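Local coordinates for protein glycoside Hydrolase (Bacteroides plebeius, PDB 5T3B) that probably hydrolyses glycosidic bonds in polysaccharides, as a glycoside hydrolase family 50 enzyme of a subfamily enriched in human gut Bacteroidetes, at residues Tyr440-Glu444 / Asp445-Gly449. Residues are numbered along the deposited sequence; the frame is centred on the assembly and turned at random.
Sequences YLDDE and DCNKG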
loop_
_atom_site.group_PDB
_atom_site.type_symbol
_atom_site.label_atom_id
_atom_site.label_comp_id
_atom_site.label_asym_id
_atom_site.label_seq_id
_atom_site.Cartn_x
_atom_site.Cartn_y
_atom_site.Cartn_z
ATOM N N TYR A 440 6.333 9.023 6.204
ATOM C CA TYR A 440 7.168 9.305 7.366
ATOM C C TYR A 440 7.218 10.803 7.720
ATOM O O TYR A 440 6.848 11.162 8.826
ATOM C CB TYR A 440 8.562 8.730 7.057
ATOM C CG TYR A 440 9.638 8.990 8.066
ATOM C CD1 TYR A 440 9.465 8.749 9.428
ATOM C CD2 TYR A 440 10.869 9.467 7.645
ATOM C CE1 TYR A 440 10.468 9.008 10.326
ATOM C CE2 TYR A 440 11.917 9.700 8.555
ATOM C CZ TYR A 440 11.671 9.479 9.893
ATOM O OH TYR A 440 12.693 9.764 10.785
ATOM N N LEU A 441 7.694 11.624 6.779
ATOM C CA LEU A 441 7.857 13.057 7.006
ATOM C C LEU A 441 6.959 13.906 6.163
ATOM O O LEU A 441 6.615 13.558 5.040
ATOM C CB LEU A 441 9.305 13.521 6.636
ATOM C CG LEU A 441 10.394 12.877 7.424
ATOM C CD1 LEU A 441 11.738 13.176 6.891
ATOM C CD2 LEU A 441 10.354 13.221 8.852
ATOM N N ASP A 442 6.628 15.051 6.723
ATOM C CA ASP A 442 6.056 16.112 5.898
ATOM C C ASP A 442 6.950 16.449 4.721
ATOM O O ASP A 442 8.183 16.343 4.809
ATOM C CB ASP A 442 5.886 17.394 6.720
ATOM C CG ASP A 442 4.727 17.425 7.648
ATOM O OD1 ASP A 442 3.835 16.568 7.603
ATOM O OD2 ASP A 442 4.747 18.421 8.430
ATOM N N ASP A 443 6.342 16.894 3.618
ATOM C CA ASP A 443 7.069 17.742 2.710
ATOM C C ASP A 443 7.290 19.089 3.362
ATOM O O ASP A 443 6.563 19.462 4.261
ATOM C CB ASP A 443 6.322 17.912 1.375
ATOM C CG ASP A 443 6.114 16.678 0.559
ATOM O OD1 ASP A 443 6.805 15.690 0.754
ATOM O OD2 ASP A 443 5.248 16.839 -0.400
ATOM N N GLU A 444 8.251 19.884 2.883
ATOM C CA GLU A 444 8.444 21.203 3.474
ATOM C C GLU A 444 7.160 22.022 3.436
ATOM O O GLU A 444 6.909 22.820 4.358
ATOM C CB GLU A 444 9.611 21.939 2.824
ATOM C CG GLU A 444 10.037 23.184 3.611
ATOM C CD GLU A 444 11.426 23.691 3.216
ATOM O OE1 GLU A 444 11.834 23.311 2.092
ATOM O OE2 GLU A 444 12.090 24.471 3.993
ATOM N N ASP A 445 6.305 21.790 2.442
ATOM C CA ASP A 445 5.095 22.549 2.253
ATOM C C ASP A 445 3.815 21.732 2.250
ATOM O O ASP A 445 2.763 22.188 1.753
ATOM C CB ASP A 445 5.178 23.351 0.985
ATOM C CG ASP A 445 5.344 22.521 -0.237
ATOM O OD1 ASP A 445 5.437 21.234 -0.140
ATOM O OD2 ASP A 445 5.476 23.092 -1.363
ATOM N N CYS A 446 3.827 20.549 2.882
ATOM C CA CYS A 446 2.579 19.767 2.912
ATOM C C CYS A 446 2.591 18.790 4.084
ATOM O O CYS A 446 3.566 18.034 4.216
ATOM C CB CYS A 446 2.340 19.051 1.588
ATOM S SG CYS A 446 0.694 18.301 1.516
ATOM N N ASN A 447 1.507 18.719 4.808
ATOM C CA ASN A 447 1.362 17.880 5.978
ATOM C C ASN A 447 0.988 16.429 5.607
ATOM O O ASN A 447 -0.109 16.000 5.936
ATOM C CB ASN A 447 0.421 18.492 6.986
ATOM C CG ASN A 447 0.341 17.704 8.268
ATOM O OD1 ASN A 447 1.373 17.091 8.755
ATOM N ND2 ASN A 447 -0.784 17.717 8.877
ATOM N N LYS A 448 1.933 15.750 4.976
ATOM C CA LYS A 448 1.786 14.323 4.661
ATOM C C LYS A 448 2.379 13.431 5.715
ATOM O O LYS A 448 2.190 12.240 5.681
ATOM C CB LYS A 448 2.454 14.026 3.315
ATOM C CG LYS A 448 1.874 14.740 2.114
ATOM C CD LYS A 448 2.692 14.529 0.849
ATOM C CE LYS A 448 2.127 15.271 -0.309
ATOM N NZ LYS A 448 3.133 15.362 -1.458
ATOM N N GLY A 449 3.065 13.982 6.701
ATOM C CA GLY A 449 3.870 13.142 7.548
ATOM C C GLY A 449 3.281 12.744 8.863
ATOM O O GLY A 449 2.412 13.425 9.412
HETATM O O HOH W 1 4.677 19.186 -1.527
#
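Lys448 reaches Asp443 with its chain extended to the end, and its NZ meets OD2 of Asp443 at 2.8 Å in a salt bridge. The ammonium comes in on the syn side of the carboxylate, 32° out of its plane, while Lys448 CE lies 3.5 Å from the same OD2. Lys439 pairs with the other oxygen, OD1, so each carboxylate oxygen of Asp443 has a lysine partner; Lys448 NZ also bonds to Ser403. A water donates to Asp443 OD2 and, at 2.6 Å, to Asp445 OD1, bridging two carboxylates whose like charges it probably helps to screen. Here the chain reverses in a type I beta turn from Asp443 to Cys446, in the loop linking strand 432-437 to helix 459-469. Cys446 N closes this turn on Asp443 O at 3.3 Å; the return bond, Asp443 N to Cys446 O, is weak. Deeper in the loop, Asp442 has CG anti to its carbonyl carbon (chi1 -77°), which swings the carboxylate across to the returning chain. There OD1 takes Gly449 N at 2.8 Å on its anti lone pair, and OD2 is bonded to Tyr458 OH. With an alanine at Asp442, Gly449 N and the Tyr458 hydroxyl would probably both lose this buried acceptor group, leaving the returning chain less firmly fixed beyond the turn.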